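Local coordinates for peruvianin-I (Thevetia peruviana, PDB 6ORM), which shows proteolytic activity as a germin-like protein of the latex and is classed as a cysteine peptidase, at residues F58-Q63 / Q154-Q159; C77-G82 / A145-S150; L96-E101 / G124-I129. One frame throughout, in Å; residues are numbered along the deposited sequence.

Contact 1. Residues F58-Q63 / Q154-Q159; sequences FVTAGQ and QNPGGQ
T60 OG1, carried by the threonine that rests on the carbonyl of Q154, is gripped twice: it accepts from G62 N, which closes an ST turn, and donates to Q63 OE1 at 2.8 Å. The turn lies in a loop of the cupin domain and illustrates how a side chain can hold a turn together while the next backbone N-H bonds across to another loop. Q63 OE1 also receives T60 N, 2.8 Å away and in the plane of the amide, so two donors hold that oxygen. OG1 stands between the backbone N and the carbonyl carbon (chi1 75°), where G62 N can reach it; T60 CB, set by the backbone, rests 3.1 Å from Q154 O. The same Q154 O accepts from A61 N at 3.0 Å, nearly straight at 169°. An alanine at T60 would probably leave G62 N without its ST-turn acceptor and Q63 OE1 without one of its two donors, so that the glutamine amide could turn more easily. The polar end of Q154 is engaged by T69 and N68, and N155 ND2 bonds to L7 of a neighbouring subunit. The Q154 side chain, extended beyond CG, also brings NE2 to 3.6 Å from A61 CB, a van der Waals contact.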
ATOM      1  N   PHE A  58     -10.961 -15.401  18.914  1.00 43.81           N
ATOM      2  CA  PHE A  58     -10.559 -14.675  17.718  1.00 44.28           C
ATOM      3  C   PHE A  58     -11.659 -13.739  17.241  1.00 45.33           C
ATOM      4  O   PHE A  58     -12.842 -14.091  17.257  1.00 46.54           O
ATOM      5  CB  PHE A  58     -10.217 -15.651  16.591  1.00 45.07           C
ATOM      6  CG  PHE A  58      -8.977 -16.456  16.832  1.00 45.10           C
ATOM      7  CD1 PHE A  58      -7.725 -15.928  16.560  1.00 44.14           C
ATOM      8  CD2 PHE A  58      -9.063 -17.748  17.322  1.00 46.56           C
ATOM      9  CE1 PHE A  58      -6.582 -16.677  16.774  1.00 44.21           C
ATOM     10  CE2 PHE A  58      -7.924 -18.501  17.540  1.00 46.70           C
ATOM     11  CZ  PHE A  58      -6.682 -17.965  17.265  1.00 45.30           C
ATOM     12  N   VAL A  59     -11.264 -12.536  16.828  1.00 44.01           N
ATOM     13  CA  VAL A  59     -12.163 -11.665  16.080  1.00 44.37           C
ATOM     14  C   VAL A  59     -11.446 -11.177  14.829  1.00 44.11           C
ATOM     15  O   VAL A  59     -10.927 -10.055  14.789  1.00 43.71           O
ATOM     16  CB  VAL A  59     -12.677 -10.477  16.915  1.00 44.56           C
ATOM     17  CG1 VAL A  59     -13.842  -9.812  16.200  1.00 45.12           C
ATOM     18  CG2 VAL A  59     -13.099 -10.930  18.302  1.00 45.59           C
ATOM     19  N   THR A  60     -11.393 -12.033  13.814  1.00 44.06           N
ATOM     20  CA  THR A  60     -10.986 -11.655  12.474  1.00 43.67           C
ATOM     21  C   THR A  60     -12.229 -11.526  11.597  1.00 44.24           C
ATOM     22  O   THR A  60     -13.360 -11.731  12.047  1.00 45.15           O
ATOM     23  CB  THR A  60     -10.008 -12.682  11.898  1.00 43.50           C
ATOM     24  OG1 THR A  60     -10.728 -13.863  11.525  1.00 44.45           O
ATOM     25  CG2 THR A  60      -8.940 -13.041  12.924  1.00 43.19           C
ATOM     26  N   ALA A  61     -12.020 -11.174  10.326  1.00 42.83           N
ATOM     27  CA  ALA A  61     -13.130 -11.129   9.380  1.00 42.99           C
ATOM     28  C   ALA A  61     -13.854 -12.467   9.279  1.00 43.80           C
ATOM     29  O   ALA A  61     -15.024 -12.498   8.880  1.00 43.98           O
ATOM     30  CB  ALA A  61     -12.633 -10.693   8.001  1.00 42.39           C
ATOM     31  N   GLY A  62     -13.189 -13.571   9.630  1.00 45.51           N
ATOM     32  CA  GLY A  62     -13.854 -14.864   9.635  1.00 46.28           C
ATOM     33  C   GLY A  62     -14.940 -14.973  10.685  1.00 46.45           C
ATOM     34  O   GLY A  62     -15.904 -15.723  10.510  1.00 47.73           O
ATOM     35  N   GLN A  63     -14.794 -14.250  11.795  1.00 45.28           N
ATOM     36  CA  GLN A  63     -15.788 -14.239  12.861  1.00 45.55           C
ATOM     37  C   GLN A  63     -16.690 -13.015  12.823  1.00 44.80           C
ATOM     38  O   GLN A  63     -17.853 -13.098  13.229  1.00 45.31           O
ATOM     39  CB  GLN A  63     -15.102 -14.297  14.232  1.00 45.39           C
ATOM     40  CG  GLN A  63     -14.320 -15.572  14.503  1.00 46.00           C
ATOM     41  CD  GLN A  63     -13.016 -15.636  13.732  1.00 45.73           C
ATOM     42  OE1 GLN A  63     -12.211 -14.704  13.767  1.00 45.23           O
ATOM     43  NE2 GLN A  63     -12.806 -16.736  13.022  1.00 46.37           N
ATOM     44  N   GLN A 154      -7.209  -7.661   8.828  1.00 37.07           N
ATOM     45  CA  GLN A 154      -8.437  -8.408   9.067  1.00 37.34           C
ATOM     46  C   GLN A 154      -8.182  -9.892   9.288  1.00 37.52           C
ATOM     47  O   GLN A 154      -9.083 -10.595   9.756  1.00 38.53           O
ATOM     48  CB  GLN A 154      -9.411  -8.222   7.903  1.00 37.37           C
ATOM     49  CG  GLN A 154      -9.024  -8.989   6.658  1.00 36.89           C
ATOM     50  CD  GLN A 154     -10.028  -8.819   5.540  1.00 37.55           C
ATOM     51  OE1 GLN A 154     -10.300  -7.703   5.095  1.00 37.50           O
ATOM     52  NE2 GLN A 154     -10.587  -9.929   5.079  1.00 37.79           N
ATOM     53  N   ASN A 155      -6.989 -10.380   8.967  1.00 35.41           N
ATOM     54  CA  ASN A 155      -6.647 -11.788   9.110  1.00 36.34           C
ATOM     55  C   ASN A 155      -5.135 -11.905   9.264  1.00 35.80           C
ATOM     56  O   ASN A 155      -4.445 -12.345   8.336  1.00 36.27           O
ATOM     57  CB  ASN A 155      -7.144 -12.594   7.907  1.00 38.37           C
ATOM     58  CG  ASN A 155      -6.986 -14.092   8.101  1.00 39.89           C
ATOM     59  OD1 ASN A 155      -6.994 -14.588   9.227  1.00 40.63           O
ATOM     60  ND2 ASN A 155      -6.834 -14.820   7.001  1.00 40.48           N
ATOM     61  N   PRO A 156      -4.592 -11.523  10.423  1.00 36.59           N
ATOM     62  CA  PRO A 156      -3.127 -11.485  10.577  1.00 36.19           C
ATOM     63  C   PRO A 156      -2.467 -12.842  10.432  1.00 37.35           C
ATOM     64  O   PRO A 156      -1.294 -12.911  10.049  1.00 37.88           O
ATOM     65  CB  PRO A 156      -2.933 -10.922  11.993  1.00 35.53           C
ATOM     66  CG  PRO A 156      -4.277 -10.380  12.409  1.00 35.93           C
ATOM     67  CD  PRO A 156      -5.296 -11.169  11.666  1.00 36.08           C
ATOM     68  N   GLY A 157      -3.180 -13.920  10.739  1.00 37.21           N
ATOM     69  CA  GLY A 157      -2.571 -15.232  10.806  1.00 37.65           C
ATOM     70  C   GLY A 157      -1.857 -15.455  12.124  1.00 37.01           C
ATOM     71  O   GLY A 157      -1.449 -14.503  12.789  1.00 35.66           O
ATOM     72  N   GLY A 158      -1.717 -16.719  12.511  1.00 38.11           N
ATOM     73  CA  GLY A 158      -1.044 -17.080  13.742  1.00 37.69           C
ATOM     74  C   GLY A 158      -0.334 -18.404  13.570  1.00 37.67           C
ATOM     75  O   GLY A 158      -0.902 -19.345  13.007  1.00 39.24           O
ATOM     76  N   GLN A 159       0.906 -18.495  14.040  1.00 36.10           N
ATOM     77  CA  GLN A 159       1.707 -19.695  13.854  1.00 37.33           C
ATOM     78  C   GLN A 159       2.486 -19.971  15.128  1.00 38.43           C
ATOM     79  O   GLN A 159       3.136 -19.068  15.660  1.00 37.38           O
ATOM     80  CB  GLN A 159       2.664 -19.525  12.667  1.00 36.86           C
ATOM     81  CG  GLN A 159       3.557 -20.715  12.386  1.00 37.75           C
ATOM     82  CD  GLN A 159       3.950 -20.790  10.923  1.00 37.92           C
ATOM     83  OE1 GLN A 159       3.500 -21.675  10.194  1.00 39.81           O
ATOM     84  NE2 GLN A 159       4.772 -19.845  10.481  1.00 35.23           N
TER

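Contact 2. Residues C77-G82 / A145-S150; sequences CVLLPG and ATFYAS
C77 and F147 meet as a hydrogen-bonded pair of an antiparallel ladder within the larger beta-sheet of the cupin fold, and here a methylene group presses against an aromatic face. C77 CB stands 3.6 Å from the ring centre, displaced toward the rim, in a CH-pi contact whose nearest ring atom is CZ, 3.3 Å from that CB. F147 CG sits between the backbone N and the carbonyl carbon (chi1 59°), which carries the side chain toward strand 73-79, and one ring face is turned to C77 CB. C77 SG makes a looser sulfur-aromatic contact, 4.3 Å from the F147 centroid and oblique to the ring, 39° off its normal. At the edge of the ring, near its plane, L79 CD1 approaches CE1 of F147 at 4.0 Å, while the CB atoms of L79 and A145 pack together nearby. T137 of strand 135-139 touches both L79 and F147.

The face with V78 and T146 is the more sparsely packed between these strands. The two residues, a non-hydrogen-bonded pair, run side by side pointing the same way, with V78 CG2 3.8 Å from T146 OG1 as their side-chain contact. That hydroxyl is bonded to E101 of the next strand, T146 is partly exposed, and the side chain of V78 lies about 5 Å from a sugar of the attached glycan.

Four backbone hydrogen bonds join the strands, the shorter ones including C77 N to F147 O at 2.8 Å. The principle is a division of labour: the backbone supplies the polar bonds, while the side chains interact by dispersion and by C-H groups, probably slightly polarised next to sulfur, facing pi electrons.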
ATOM      1  N   CYS A  77      -6.861 -13.005  24.689  1.00 40.39           N
ATOM      2  CA  CYS A  77      -6.053 -14.121  25.154  1.00 41.42           C
ATOM      3  C   CYS A  77      -6.186 -14.223  26.665  1.00 42.03           C
ATOM      4  O   CYS A  77      -5.977 -13.237  27.378  1.00 42.97           O
ATOM      5  CB  CYS A  77      -4.587 -13.949  24.752  1.00 41.45           C
ATOM      6  SG  CYS A  77      -4.273 -13.816  22.964  1.00 41.64           S
ATOM      7  N   VAL A  78      -6.529 -15.413  27.147  1.00 41.86           N
ATOM      8  CA  VAL A  78      -6.609 -15.698  28.574  1.00 42.89           C
ATOM      9  C   VAL A  78      -5.625 -16.815  28.887  1.00 42.97           C
ATOM     10  O   VAL A  78      -5.613 -17.849  28.209  1.00 42.80           O
ATOM     11  CB  VAL A  78      -8.040 -16.080  28.996  1.00 44.94           C
ATOM     12  CG1 VAL A  78      -8.091 -16.433  30.478  1.00 46.78           C
ATOM     13  CG2 VAL A  78      -9.004 -14.944  28.673  1.00 45.05           C
ATOM     14  N   LEU A  79      -4.803 -16.603  29.910  1.00 44.50           N
ATOM     15  CA  LEU A  79      -3.795 -17.564  30.333  1.00 45.59           C
ATOM     16  C   LEU A  79      -4.147 -18.063  31.725  1.00 47.31           C
ATOM     17  O   LEU A  79      -4.290 -17.263  32.656  1.00 47.90           O
ATOM     18  CB  LEU A  79      -2.401 -16.936  30.329  1.00 45.36           C
ATOM     19  CG  LEU A  79      -1.756 -16.644  28.973  1.00 44.43           C
ATOM     20  CD1 LEU A  79      -0.493 -15.815  29.154  1.00 43.73           C
ATOM     21  CD2 LEU A  79      -1.449 -17.940  28.235  1.00 44.94           C
ATOM     22  N   LEU A  80      -4.295 -19.379  31.861  1.00 47.73           N
ATOM     23  CA  LEU A  80      -4.415 -19.986  33.173  1.00 49.31           C
ATOM     24  C   LEU A  80      -3.139 -19.731  33.971  1.00 49.51           C
ATOM     25  O   LEU A  80      -2.111 -19.349  33.406  1.00 48.04           O
ATOM     26  CB  LEU A  80      -4.669 -21.486  33.035  1.00 51.11           C
ATOM     27  CG  LEU A  80      -5.977 -21.885  32.355  1.00 52.26           C
ATOM     28  CD1 LEU A  80      -6.002 -23.380  32.087  1.00 53.51           C
ATOM     29  CD2 LEU A  80      -7.168 -21.469  33.207  1.00 54.04           C
ATOM     30  N   PRO A  81      -3.184 -19.910  35.293  1.00 50.60           N
ATOM     31  CA  PRO A  81      -1.944 -19.875  36.076  1.00 51.49           C
ATOM     32  C   PRO A  81      -0.915 -20.834  35.493  1.00 51.92           C
ATOM     33  O   PRO A  81      -1.236 -21.958  35.103  1.00 52.30           O
ATOM     34  CB  PRO A  81      -2.399 -20.305  37.473  1.00 53.86           C
ATOM     35  CG  PRO A  81      -3.825 -19.871  37.541  1.00 54.02           C
ATOM     36  CD  PRO A  81      -4.376 -20.047  36.151  1.00 52.18           C
ATOM     37  N   GLY A  82       0.332 -20.372  35.419  1.00 51.10           N
ATOM     38  CA  GLY A  82       1.383 -21.138  34.783  1.00 51.41           C
ATOM     39  C   GLY A  82       1.296 -21.222  33.276  1.00 50.39           C
ATOM     40  O   GLY A  82       2.156 -21.863  32.659  1.00 51.23           O
ATOM     41  N   ALA A 145      -4.532 -14.497  33.574  1.00 51.48           N
ATOM     42  CA  ALA A 145      -4.081 -13.282  32.915  1.00 47.19           C
ATOM     43  C   ALA A 145      -4.900 -13.088  31.647  1.00 43.89           C
ATOM     44  O   ALA A 145      -5.106 -14.040  30.886  1.00 43.34           O
ATOM     45  CB  ALA A 145      -2.590 -13.354  32.589  1.00 45.94           C
ATOM     46  N   THR A 146      -5.375 -11.867  31.425  1.00 44.36           N
ATOM     47  CA  THR A 146      -6.122 -11.524  30.222  1.00 43.49           C
ATOM     48  C   THR A 146      -5.442 -10.359  29.520  1.00 42.53           C
ATOM     49  O   THR A 146      -5.074  -9.372  30.165  1.00 41.90           O
ATOM     50  CB  THR A 146      -7.575 -11.162  30.551  1.00 44.32           C
ATOM     51  OG1 THR A 146      -8.207 -12.264  31.216  1.00 45.69           O
ATOM     52  CG2 THR A 146      -8.351 -10.833  29.279  1.00 43.75           C
ATOM     53  N   PHE A 147      -5.262 -10.484  28.207  1.00 42.40           N
ATOM     54  CA  PHE A 147      -4.796  -9.369  27.400  1.00 41.64           C
ATOM     55  C   PHE A 147      -5.459  -9.420  26.033  1.00 40.22           C
ATOM     56  O   PHE A 147      -5.883 -10.480  25.566  1.00 39.96           O
ATOM     57  CB  PHE A 147      -3.264  -9.348  27.265  1.00 42.04           C
ATOM     58  CG  PHE A 147      -2.672 -10.589  26.654  1.00 42.53           C
ATOM     59  CD1 PHE A 147      -2.398 -11.699  27.435  1.00 43.26           C
ATOM     60  CD2 PHE A 147      -2.350 -10.629  25.306  1.00 42.05           C
ATOM     61  CE1 PHE A 147      -1.837 -12.832  26.880  1.00 43.44           C
ATOM     62  CE2 PHE A 147      -1.787 -11.760  24.745  1.00 42.15           C
ATOM     63  CZ  PHE A 147      -1.525 -12.862  25.536  1.00 42.73           C
ATOM     64  N   TYR A 148      -5.555  -8.251  25.406  1.00 39.97           N
ATOM     65  CA  TYR A 148      -6.145  -8.101  24.085  1.00 38.90           C
ATOM     66  C   TYR A 148      -5.066  -7.676  23.103  1.00 38.58           C
ATOM     67  O   TYR A 148      -4.287  -6.760  23.386  1.00 39.49           O
ATOM     68  CB  TYR A 148      -7.278  -7.074  24.108  1.00 38.91           C
ATOM     69  CG  TYR A 148      -8.449  -7.510  24.949  1.00 39.45           C
ATOM     70  CD1 TYR A 148      -8.423  -7.380  26.330  1.00 40.17           C
ATOM     71  CD2 TYR A 148      -9.575  -8.072  24.363  1.00 39.42           C
ATOM     72  CE1 TYR A 148      -9.489  -7.788  27.104  1.00 41.11           C
ATOM     73  CE2 TYR A 148     -10.647  -8.480  25.127  1.00 39.99           C
ATOM     74  CZ  TYR A 148     -10.598  -8.336  26.497  1.00 41.01           C
ATOM     75  OH  TYR A 148     -11.662  -8.743  27.266  1.00 42.09           O
ATOM     76  N   ALA A 149      -5.019  -8.347  21.960  1.00 36.65           N
ATOM     77  CA  ALA A 149      -4.093  -8.012  20.889  1.00 36.18           C
ATOM     78  C   ALA A 149      -4.857  -7.306  19.776  1.00 35.94           C
ATOM     79  O   ALA A 149      -5.780  -7.882  19.191  1.00 36.05           O
ATOM     80  CB  ALA A 149      -3.399  -9.266  20.356  1.00 35.72           C
ATOM     81  N   SER A 150      -4.491  -6.054  19.507  1.00 36.20           N
ATOM     82  CA  SER A 150      -4.994  -5.329  18.347  1.00 36.51           C
ATOM     83  C   SER A 150      -3.992  -5.483  17.211  1.00 35.87           C
ATOM     84  O   SER A 150      -2.798  -5.225  17.396  1.00 35.55           O
ATOM     85  CB  SER A 150      -5.208  -3.851  18.678  1.00 37.77           C
ATOM     86  OG  SER A 150      -6.227  -3.678  19.649  1.00 39.02           O
TER

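Contact 3. Residues L96-E101 / G124-I129; sequences LVMATE and GDLFII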
ATOM      1  N   LEU A  96      -0.522  -4.991  18.896  1.00 35.79           N
ATOM      2  CA  LEU A  96      -0.486  -4.088  20.039  1.00 36.26           C
ATOM      3  C   LEU A  96      -1.243  -4.763  21.179  1.00 36.58           C
ATOM      4  O   LEU A  96      -2.470  -4.901  21.125  1.00 36.52           O
ATOM      5  CB  LEU A  96      -1.093  -2.733  19.679  1.00 36.25           C
ATOM      6  CG  LEU A  96      -1.059  -1.619  20.729  1.00 37.31           C
ATOM      7  CD1 LEU A  96       0.346  -1.429  21.286  1.00 37.11           C
ATOM      8  CD2 LEU A  96      -1.575  -0.321  20.126  1.00 37.51           C
ATOM      9  N   VAL A  97      -0.507  -5.186  22.199  1.00 36.93           N
ATOM     10  CA  VAL A  97      -1.063  -5.950  23.311  1.00 37.50           C
ATOM     11  C   VAL A  97      -1.459  -4.992  24.426  1.00 37.68           C
ATOM     12  O   VAL A  97      -0.681  -4.107  24.796  1.00 37.86           O
ATOM     13  CB  VAL A  97      -0.048  -6.987  23.822  1.00 37.96           C
ATOM     14  CG1 VAL A  97      -0.536  -7.621  25.116  1.00 39.11           C
ATOM     15  CG2 VAL A  97       0.207  -8.047  22.766  1.00 37.46           C
ATOM     16  N   MET A  98      -2.674  -5.152  24.951  1.00 38.25           N
ATOM     17  CA  MET A  98      -3.087  -4.461  26.167  1.00 39.79           C
ATOM     18  C   MET A  98      -3.416  -5.488  27.239  1.00 39.83           C
ATOM     19  O   MET A  98      -4.336  -6.295  27.068  1.00 38.75           O
ATOM     20  CB  MET A  98      -4.295  -3.550  25.944  1.00 40.84           C
ATOM     21  CG  MET A  98      -4.687  -2.828  27.235  1.00 42.97           C
ATOM     22  SD  MET A  98      -5.893  -1.500  27.065  1.00 44.86           S
ATOM     23  CE  MET A  98      -7.347  -2.423  26.573  1.00 44.52           C
ATOM     24  N   ALA A  99      -2.679  -5.442  28.346  1.00 40.03           N
ATOM     25  CA  ALA A  99      -2.986  -6.269  29.502  1.00 40.40           C
ATOM     26  C   ALA A  99      -4.142  -5.656  30.281  1.00 42.24           C
ATOM     27  O   ALA A  99      -4.186  -4.443  30.500  1.00 42.94           O
ATOM     28  CB  ALA A  99      -1.758  -6.406  30.404  1.00 40.40           C
ATOM     29  N   THR A 100      -5.096  -6.499  30.677  1.00 41.43           N
ATOM     30  CA  THR A 100      -6.261  -6.044  31.429  1.00 43.50           C
ATOM     31  C   THR A 100      -6.490  -6.774  32.746  1.00 45.67           C
ATOM     32  O   THR A 100      -7.192  -6.231  33.608  1.00 46.95           O
ATOM     33  CB  THR A 100      -7.534  -6.162  30.575  1.00 43.07           C
ATOM     34  OG1 THR A 100      -7.719  -7.524  30.173  1.00 42.51           O
ATOM     35  CG2 THR A 100      -7.425  -5.282  29.332  1.00 41.99           C
ATOM     36  N   GLU A 101      -5.933  -7.967  32.937  1.00 45.58           N
ATOM     37  CA  GLU A 101      -6.111  -8.707  34.179  1.00 48.99           C
ATOM     38  C   GLU A 101      -4.859  -9.531  34.441  1.00 47.43           C
ATOM     39  O   GLU A 101      -4.285 -10.105  33.514  1.00 46.65           O
ATOM     40  CB  GLU A 101      -7.349  -9.610  34.112  1.00 52.11           C
ATOM     41  CG  GLU A 101      -7.372 -10.739  35.129  1.00 56.22           C
ATOM     42  CD  GLU A 101      -8.389 -11.811  34.779  1.00 58.19           C
ATOM     43  OE1 GLU A 101      -8.026 -12.761  34.044  1.00 57.23           O
ATOM     44  OE2 GLU A 101      -9.548 -11.700  35.237  1.00 60.15           O
ATOM     45  N   GLY A 124      -3.521  -2.347  32.074  1.00 44.99           N
ATOM     46  CA  GLY A 124      -3.346  -1.017  31.536  1.00 45.51           C
ATOM     47  C   GLY A 124      -2.143  -0.875  30.626  1.00 45.69           C
ATOM     48  O   GLY A 124      -2.124   0.020  29.768  1.00 45.71           O
ATOM     49  N   ASP A 125      -1.136  -1.728  30.811  1.00 44.93           N
ATOM     50  CA  ASP A 125       0.094  -1.657  30.031  1.00 44.64           C
ATOM     51  C   ASP A 125      -0.154  -1.998  28.562  1.00 42.52           C
ATOM     52  O   ASP A 125      -1.002  -2.826  28.216  1.00 42.05           O
ATOM     53  CB  ASP A 125       1.144  -2.626  30.600  1.00 45.87           C
ATOM     54  CG  ASP A 125       1.993  -2.024  31.708  1.00 49.12           C
ATOM     55  OD1 ASP A 125       2.425  -0.837  31.624  1.00 50.85           O
ATOM     56  OD2 ASP A 125       2.230  -2.774  32.681  1.00 49.99           O
ATOM     57  N   LEU A 126       0.609  -1.348  27.687  1.00 41.94           N
ATOM     58  CA  LEU A 126       0.616  -1.669  26.271  1.00 40.40           C
ATOM     59  C   LEU A 126       2.006  -2.149  25.892  1.00 40.07           C
ATOM     60  O   LEU A 126       3.007  -1.714  26.467  1.00 41.13           O
ATOM     61  CB  LEU A 126       0.230  -0.471  25.398  1.00 40.15           C
ATOM     62  CG  LEU A 126      -1.128   0.182  25.636  1.00 41.09           C
ATOM     63  CD1 LEU A 126      -1.182   1.473  24.859  1.00 40.98           C
ATOM     64  CD2 LEU A 126      -2.255  -0.752  25.220  1.00 40.73           C
ATOM     65  N   PHE A 127       2.051  -3.054  24.922  1.00 37.49           N
ATOM     66  CA  PHE A 127       3.308  -3.578  24.408  1.00 37.97           C
ATOM     67  C   PHE A 127       3.117  -3.844  22.925  1.00 37.28           C
ATOM     68  O   PHE A 127       2.128  -4.471  22.534  1.00 37.40           O
ATOM     69  CB  PHE A 127       3.715  -4.854  25.154  1.00 38.84           C
ATOM     70  CG  PHE A 127       5.136  -5.283  24.903  1.00 40.13           C
ATOM     71  CD1 PHE A 127       5.437  -6.153  23.867  1.00 40.18           C
ATOM     72  CD2 PHE A 127       6.164  -4.828  25.709  1.00 41.54           C
ATOM     73  CE1 PHE A 127       6.740  -6.557  23.636  1.00 40.74           C
ATOM     74  CE2 PHE A 127       7.470  -5.228  25.483  1.00 42.04           C
ATOM     75  CZ  PHE A 127       7.758  -6.092  24.445  1.00 41.45           C
ATOM     76  N   ILE A 128       4.050  -3.367  22.104  1.00 37.23           N
ATOM     77  CA  ILE A 128       3.925  -3.427  20.651  1.00 37.02           C
ATOM     78  C   ILE A 128       4.860  -4.505  20.113  1.00 36.51           C
ATOM     79  O   ILE A 128       6.038  -4.562  20.486  1.00 36.50           O
ATOM     80  CB  ILE A 128       4.201  -2.057  20.000  1.00 37.58           C
ATOM     81  CG1 ILE A 128       4.003  -2.134  18.484  1.00 37.50           C
ATOM     82  CG2 ILE A 128       5.590  -1.530  20.358  1.00 38.05           C
ATOM     83  CD1 ILE A 128       2.548  -2.289  18.066  1.00 37.13           C
ATOM     84  N   ILE A 129       4.322  -5.376  19.270  1.00 36.22           N
ATOM     85  CA  ILE A 129       5.062  -6.440  18.596  1.00 36.17           C
ATOM     86  C   ILE A 129       5.143  -6.088  17.114  1.00 35.47           C
ATOM     87  O   ILE A 129       4.104  -6.010  16.446  1.00 35.36           O
ATOM     88  CB  ILE A 129       4.395  -7.811  18.793  1.00 36.82           C
ATOM     89  CG1 ILE A 129       4.509  -8.270  20.246  1.00 38.42           C
ATOM     90  CG2 ILE A 129       5.000  -8.848  17.856  1.00 36.16           C
ATOM     91  CD1 ILE A 129       3.190  -8.662  20.840  1.00 39.39           C
TER
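V97 and F127 are a hydrogen-bonded pair in an antiparallel ladder whose two short strands run at 156° to each other, flanked by the non-hydrogen-bonded pairs L96 with I128 and M98 with L126. The bonding extends to the residues just before the second strand begins, where A99 N donates to D125 O and G124 N to A99 O at 2.7 Å. G124 has backbone angles at which a CB would collide with the preceding carbonyl oxygen.

Side chains alternate between the two faces. On one, L126 sends CD2 against CB of M98 at 3.5 Å, and the same methyl lies near the M98 CG, the two chains crossing obliquely. Next along this face, L96 CG, anti to the backbone N (chi1 -176°), lies beside the carbonyl carbon; from it CD1 reaches CD1 of I128 at 4.0 Å. CB of L126 is also near L96 CD1, so the leucine methyl bridges two residues of the opposing strand. On the other face V97 CG2 touches I129 CD1 at 3.6 Å.

The first strand continues into a classic beta bulge, T100 and E101 both facing T146 of strand 145-151. On the side of V97 and F127, strands 104-109 and 116-121 pack against the ladder. At the outer edge the sheet runs on into a neighbouring subunit, where L126 and F127 pair with a strand of that chain and D125 OD1 bonds to S40 OG of it.

In the fold
Followed from the N terminus, the first halves of contacts 1, 2 and 3 come in that order, 58-63, 77-82 and 96-101, and their partners return in reverse, 124-129, 145-150 and 154-159. The three loops are therefore nested and none cross: contact 3 closes the innermost, contact 2 surrounds it, and contact 1 spans both. Contacts 2 and 3 share one sheet, with centres about 10 Å apart, because strands 145-151 and 95-101 are neighbours there; M98 N to Y148 O, 2.8 Å, probably bonds them. Contact 1, its centre about 17 Å from that of contact 2, joins the loops that follow strands 54-57 and 145-151.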